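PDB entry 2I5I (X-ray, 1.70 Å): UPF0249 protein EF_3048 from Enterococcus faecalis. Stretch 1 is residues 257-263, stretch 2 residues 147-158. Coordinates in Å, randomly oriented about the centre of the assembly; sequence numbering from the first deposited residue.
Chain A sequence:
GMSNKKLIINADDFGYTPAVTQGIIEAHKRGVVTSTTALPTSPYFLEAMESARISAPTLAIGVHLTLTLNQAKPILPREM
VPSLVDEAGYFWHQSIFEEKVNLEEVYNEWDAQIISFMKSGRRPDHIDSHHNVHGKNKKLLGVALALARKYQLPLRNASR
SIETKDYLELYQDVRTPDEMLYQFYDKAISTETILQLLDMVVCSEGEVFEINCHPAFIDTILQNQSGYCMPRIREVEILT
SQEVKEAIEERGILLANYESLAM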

ATOM      1  N   ASN A 257      18.722  -0.322 -17.184  1.00 19.08           N
ATOM      2  CA  ASN A 257      19.264  -0.557 -15.848  1.00 20.35           C
ATOM      3  C   ASN A 257      20.136  -1.809 -15.903  1.00 21.59           C
ATOM      4  O   ASN A 257      20.269  -2.343 -17.015  1.00 22.61           O
ATOM      5  CB  ASN A 257      18.163  -0.670 -14.796  1.00 22.15           C
ATOM      6  CG  ASN A 257      17.125  -1.718 -15.131  1.00 29.29           C
ATOM      7  OD1 ASN A 257      17.456  -2.842 -15.525  1.00 21.32           O
ATOM      8  ND2 ASN A 257      15.867  -1.322 -14.966  1.00 22.71           N
ATOM      9  N   TYR A 258      20.730  -2.220 -14.796  1.00 19.94           N
ATOM     10  CA  TYR A 258      21.633  -3.381 -14.836  1.00 23.10           C
ATOM     11  C   TYR A 258      20.912  -4.702 -15.010  1.00 21.36           C
ATOM     12  O   TYR A 258      21.566  -5.753 -15.082  1.00 27.40           O
ATOM     13  CB  TYR A 258      22.530  -3.430 -13.591  1.00 21.67           C
ATOM     14  CG  TYR A 258      23.824  -2.652 -13.681  1.00 24.33           C
ATOM     15  CD1 TYR A 258      23.896  -1.283 -13.525  1.00 20.30           C
ATOM     16  CD2 TYR A 258      25.035  -3.302 -13.924  1.00 20.94           C
ATOM     17  CE1 TYR A 258      25.073  -0.554 -13.604  1.00 22.80           C
ATOM     18  CE2 TYR A 258      26.214  -2.594 -14.000  1.00 22.15           C
ATOM     19  CZ  TYR A 258      26.262  -1.231 -13.845  1.00 23.78           C
ATOM     20  OH  TYR A 258      27.455  -0.565 -13.921  1.00 24.58           O
ATOM     21  N   GLU A 259      19.584  -4.768 -15.103  1.00 23.37           N
ATOM     22  CA  GLU A 259      18.888  -5.976 -15.508  1.00 20.98           C
ATOM     23  C   GLU A 259      19.328  -6.378 -16.925  1.00 19.61           C
ATOM     24  O   GLU A 259      19.215  -7.534 -17.322  1.00 25.50           O
ATOM     25  CB  GLU A 259      17.361  -5.818 -15.525  1.00 20.51           C
ATOM     26  CG  GLU A 259      16.682  -5.743 -14.171  1.00 21.48           C
ATOM     27  CD  GLU A 259      16.922  -6.955 -13.289  1.00 30.62           C
ATOM     28  OE1 GLU A 259      17.087  -8.090 -13.805  1.00 25.53           O
ATOM     29  OE2 GLU A 259      16.956  -6.781 -12.048  1.00 27.72           O
ATOM     30  N   SER A 260      19.827  -5.432 -17.698  1.00 20.33           N
ATOM     31  CA  SER A 260      20.311  -5.619 -19.053  1.00 26.01           C
ATOM     32  C   SER A 260      21.664  -6.342 -19.076  1.00 33.39           C
ATOM     33  O   SER A 260      22.137  -6.750 -20.144  1.00 29.12           O
ATOM     34  CB  SER A 260      20.466  -4.282 -19.771  1.00 25.50           C
ATOM     35  OG  SER A 260      21.566  -3.553 -19.245  1.00 28.48           O
ATOM     36  N   LEU A 261      22.254  -6.502 -17.902  1.00 25.21           N
ATOM     37  CA  LEU A 261      23.540  -7.140 -17.686  1.00 24.50           C
ATOM     38  C   LEU A 261      23.496  -8.279 -16.676  1.00 23.30           C
ATOM     39  O   LEU A 261      24.525  -8.646 -16.112  1.00 24.08           O
ATOM     40  CB  LEU A 261      24.564  -6.108 -17.192  1.00 21.81           C
ATOM     41  CG  LEU A 261      24.930  -4.992 -18.175  1.00 27.46           C
ATOM     42  CD1 LEU A 261      25.782  -3.943 -17.475  1.00 27.18           C
ATOM     43  CD2 LEU A 261      25.620  -5.564 -19.408  1.00 24.90           C
ATOM     44  N   ALA A 262      22.329  -8.860 -16.452  1.00 18.96           N
ATOM     45  CA  ALA A 262      22.124  -9.943 -15.529  1.00 22.23           C
ATOM     46  C   ALA A 262      22.885 -11.186 -16.019  1.00 23.69           C
ATOM     47  O   ALA A 262      22.912 -11.443 -17.224  1.00 28.21           O
ATOM     48  CB  ALA A 262      20.661 -10.267 -15.362  1.00 23.93           C
HETATM   49  N   MSE A 263      23.457 -11.848 -15.048  1.00 26.78           N
HETATM   50  CA  MSE A 263      24.346 -12.992 -15.158  1.00 33.93           C
HETATM   51  C   MSE A 263      23.650 -14.333 -15.035  1.00 40.85           C
HETATM   52  O   MSE A 263      23.038 -14.737 -14.035  1.00 42.00           O
HETATM   53  OXT MSE A 263      23.786 -15.005 -16.086  1.00 44.62           O
HETATM   54  CB  MSE A 263      25.469 -12.841 -14.110  1.00 25.59           C
HETATM   55  CG  MSE A 263      26.573 -11.998 -14.764  1.00 31.71           C
HETATM   56 SE   MSE A 263      27.672 -11.226 -13.597  0.75 30.10          SE
HETATM   57  CE  MSE A 263      28.640 -12.603 -13.004  1.00 26.33           C
TER
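Stretch 2 147-158: LARKYQLPLRNA

No direct hydrogen bond joins these two stretches; the polar link between them is a single water, which donates to Q152 O at 2.7 Å and accepts from M263 N at 2.9 Å. The rest is packing, centred on P154. Stretch 2 arrives as the last turn of a helix, 147-151, and leaves it at Q152, whose positive phi turns the chain into an extended run, L153 to N157. The Q152 side chain folds back, NE2 donating to R149 O at 2.7 Å, and so steadies the turn.

Stretch 1 is compact where stretch 2 is extended: a 3-10 segment, 258-260, then the chain end. The two run in opposite senses, L261 pairing with P154 (CA to CA 6.1 Å) and M263 with Q152 (CA to CA 5.9 Å).

Three side chains meet the proline. Y258 offers its ring edge, CD2 lying 3.8 Å from P154 CG; L261 CB sits 3.8 Å from P154 CB; selenomethionine M263 brings SE to 4.2 Å from P154 CD. That same SE lies 3.3 Å from L153 O, while L153 and L155 point their CA-to-CB bonds away, leaving P154 between them directed toward stretch 1. Farther along, Y258 OH reaches R156 CA at 3.2 Å, its hydrogen bonding satisfied elsewhere in the structure.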

ATOM      1  N   LEU A 147      33.775 -11.054  -5.710  1.00 25.14           N
ATOM      2  CA  LEU A 147      32.431 -11.058  -5.090  1.00 25.07           C
ATOM      3  C   LEU A 147      31.330 -11.005  -6.142  1.00 17.71           C
ATOM      4  O   LEU A 147      30.216 -11.531  -5.971  1.00 21.66           O
ATOM      5  CB  LEU A 147      32.384  -9.913  -4.079  1.00 21.06           C
ATOM      6  CG  LEU A 147      33.207 -10.147  -2.797  1.00 18.55           C
ATOM      7  CD1 LEU A 147      33.608  -8.844  -2.131  1.00 25.93           C
ATOM      8  CD2 LEU A 147      32.428 -11.051  -1.870  1.00 25.22           C
ATOM      9  N   ALA A 148      31.594 -10.402  -7.285  1.00 21.14           N
ATOM     10  CA  ALA A 148      30.676 -10.376  -8.416  1.00 21.23           C
ATOM     11  C   ALA A 148      30.396 -11.811  -8.873  1.00 26.84           C
ATOM     12  O   ALA A 148      29.255 -12.181  -9.153  1.00 25.16           O
ATOM     13  CB  ALA A 148      31.198  -9.559  -9.581  1.00 23.57           C
ATOM     14  N   ARG A 149      31.489 -12.598  -8.928  1.00 23.38           N
ATOM     15  CA  ARG A 149      31.320 -13.992  -9.376  1.00 19.59           C
ATOM     16  C   ARG A 149      30.580 -14.792  -8.314  1.00 20.01           C
ATOM     17  O   ARG A 149      29.710 -15.591  -8.653  1.00 26.61           O
ATOM     18  CB  ARG A 149      32.668 -14.629  -9.745  1.00 22.93           C
ATOM     19  CG  ARG A 149      33.473 -13.804 -10.721  1.00 29.40           C
ATOM     20  CD  ARG A 149      34.874 -14.323 -11.006  1.00 31.87           C
ATOM     21  NE  ARG A 149      35.353 -13.656 -12.212  1.00 26.05           N
ATOM     22  CZ  ARG A 149      36.417 -12.920 -12.425  1.00 27.16           C
ATOM     23  NH1 ARG A 149      37.302 -12.667 -11.468  1.00 35.65           N
ATOM     24  NH2 ARG A 149      36.610 -12.417 -13.638  1.00 33.78           N
ATOM     25  N   LYS A 150      30.891 -14.560  -7.049  1.00 23.08           N
ATOM     26  CA  LYS A 150      30.337 -15.271  -5.910  1.00 24.77           C
ATOM     27  C   LYS A 150      28.833 -15.019  -5.800  1.00 26.21           C
ATOM     28  O   LYS A 150      28.092 -15.958  -5.489  1.00 22.26           O
ATOM     29  CB  LYS A 150      31.021 -14.874  -4.610  1.00 24.44           C
ATOM     30  CG  LYS A 150      30.407 -15.505  -3.374  1.00 28.97           C
ATOM     31  CD  LYS A 150      30.872 -14.786  -2.114  1.00 32.19           C
ATOM     32  CE  LYS A 150      30.446 -15.522  -0.859  1.00 35.28           C
ATOM     33  NZ  LYS A 150      31.393 -15.292   0.272  1.00 42.61           N
ATOM     34  N   TYR A 151      28.445 -13.769  -6.067  1.00 22.95           N
ATOM     35  CA  TYR A 151      27.012 -13.485  -5.966  1.00 24.85           C
ATOM     36  C   TYR A 151      26.371 -13.389  -7.335  1.00 21.97           C
ATOM     37  O   TYR A 151      25.156 -13.219  -7.439  1.00 21.18           O
ATOM     38  CB  TYR A 151      26.777 -12.202  -5.141  1.00 23.71           C
ATOM     39  CG  TYR A 151      27.093 -12.422  -3.685  1.00 20.00           C
ATOM     40  CD1 TYR A 151      26.129 -12.958  -2.834  1.00 21.33           C
ATOM     41  CD2 TYR A 151      28.318 -12.111  -3.134  1.00 16.89           C
ATOM     42  CE1 TYR A 151      26.399 -13.170  -1.494  1.00 24.99           C
ATOM     43  CE2 TYR A 151      28.602 -12.314  -1.809  1.00 18.20           C
ATOM     44  CZ  TYR A 151      27.634 -12.844  -0.981  1.00 26.07           C
ATOM     45  OH  TYR A 151      27.938 -13.040   0.346  1.00 28.77           O
ATOM     46  N   GLN A 152      27.170 -13.524  -8.399  1.00 20.41           N
ATOM     47  CA  GLN A 152      26.588 -13.558  -9.735  1.00 20.52           C
ATOM     48  C   GLN A 152      25.855 -12.261 -10.055  1.00 22.66           C
ATOM     49  O   GLN A 152      24.686 -12.268 -10.414  1.00 24.51           O
ATOM     50  CB  GLN A 152      25.630 -14.738  -9.908  1.00 29.47           C
ATOM     51  CG  GLN A 152      26.321 -16.073 -10.099  1.00 36.38           C
ATOM     52  CD  GLN A 152      27.258 -16.108 -11.295  1.00 47.29           C
ATOM     53  OE1 GLN A 152      26.826 -16.166 -12.446  1.00 31.41           O
ATOM     54  NE2 GLN A 152      28.550 -16.043 -10.997  1.00 36.46           N
ATOM     55  N   LEU A 153      26.587 -11.180  -9.899  1.00 22.13           N
ATOM     56  CA  LEU A 153      26.129  -9.829 -10.164  1.00 24.89           C
ATOM     57  C   LEU A 153      27.071  -9.106 -11.112  1.00 24.32           C
ATOM     58  O   LEU A 153      28.285  -9.298 -10.971  1.00 23.65           O
ATOM     59  CB  LEU A 153      26.097  -9.016  -8.862  1.00 20.31           C
ATOM     60  CG  LEU A 153      25.137  -9.581  -7.814  1.00 26.23           C
ATOM     61  CD1 LEU A 153      25.424  -8.943  -6.466  1.00 28.37           C
ATOM     62  CD2 LEU A 153      23.697  -9.379  -8.260  1.00 29.06           C
ATOM     63  N   PRO A 154      26.515  -8.326 -12.027  1.00 23.64           N
ATOM     64  CA  PRO A 154      27.343  -7.486 -12.893  1.00 20.53           C
ATOM     65  C   PRO A 154      27.951  -6.374 -12.032  1.00 22.69           C
ATOM     66  O   PRO A 154      27.418  -6.048 -10.962  1.00 23.42           O
ATOM     67  CB  PRO A 154      26.377  -6.923 -13.918  1.00 21.82           C
ATOM     68  CG  PRO A 154      25.047  -7.004 -13.242  1.00 22.29           C
ATOM     69  CD  PRO A 154      25.083  -8.190 -12.333  1.00 21.95           C
ATOM     70  N   LEU A 155      29.044  -5.823 -12.522  1.00 22.60           N
ATOM     71  CA  LEU A 155      29.860  -4.877 -11.792  1.00 22.93           C
ATOM     72  C   LEU A 155      30.146  -3.642 -12.619  1.00 22.90           C
ATOM     73  O   LEU A 155      30.452  -3.759 -13.814  1.00 22.57           O
ATOM     74  CB  LEU A 155      31.193  -5.567 -11.434  1.00 23.81           C
ATOM     75  CG  LEU A 155      32.266  -4.695 -10.821  1.00 18.62           C
ATOM     76  CD1 LEU A 155      31.819  -4.216  -9.431  1.00 21.87           C
ATOM     77  CD2 LEU A 155      33.595  -5.422 -10.685  1.00 23.71           C
ATOM     78  N   ARG A 156      30.075  -2.469 -12.004  1.00 20.61           N
ATOM     79  CA  ARG A 156      30.341  -1.225 -12.686  1.00 17.95           C
ATOM     80  C   ARG A 156      31.726  -1.264 -13.365  1.00 19.32           C
ATOM     81  O   ARG A 156      32.672  -1.733 -12.728  1.00 24.21           O
ATOM     82  CB  ARG A 156      30.315  -0.045 -11.701  1.00 21.30           C
ATOM     83  CG  ARG A 156      30.804   1.248 -12.326  1.00 24.93           C
ATOM     84  CD  ARG A 156      30.732   2.383 -11.312  1.00 25.76           C
ATOM     85  NE  ARG A 156      29.397   2.993 -11.353  1.00 27.78           N
ATOM     86  CZ  ARG A 156      29.043   3.998 -10.546  1.00 28.96           C
ATOM     87  NH1 ARG A 156      29.894   4.475  -9.661  1.00 21.13           N
ATOM     88  NH2 ARG A 156      27.825   4.541 -10.609  1.00 26.60           N
ATOM     89  N   ASN A 157      31.795  -0.752 -14.578  1.00 25.46           N
ATOM     90  CA  ASN A 157      33.084  -0.624 -15.276  1.00 21.50           C
ATOM     91  C   ASN A 157      33.979   0.301 -14.468  1.00 23.70           C
ATOM     92  O   ASN A 157      33.689   1.485 -14.275  1.00 22.94           O
ATOM     93  CB  ASN A 157      32.826  -0.139 -16.683  1.00 19.91           C
ATOM     94  CG  ASN A 157      34.032   0.200 -17.521  1.00 21.95           C
ATOM     95  OD1 ASN A 157      35.084   0.589 -17.015  1.00 28.92           O
ATOM     96  ND2 ASN A 157      33.824   0.043 -18.826  1.00 27.37           N
ATOM     97  N   ALA A 158      35.105  -0.230 -14.010  1.00 22.50           N
ATOM     98  CA  ALA A 158      36.018   0.524 -13.175  1.00 22.87           C
ATOM     99  C   ALA A 158      36.959   1.485 -13.869  1.00 24.00           C
ATOM    100  O   ALA A 158      37.671   2.236 -13.168  1.00 27.97           O
ATOM    101  CB  ALA A 158      36.850  -0.505 -12.387  1.00 30.04           C
TER
HETATM  102  O   HOH W   1      22.960 -11.347 -12.203  1.00 23.04           O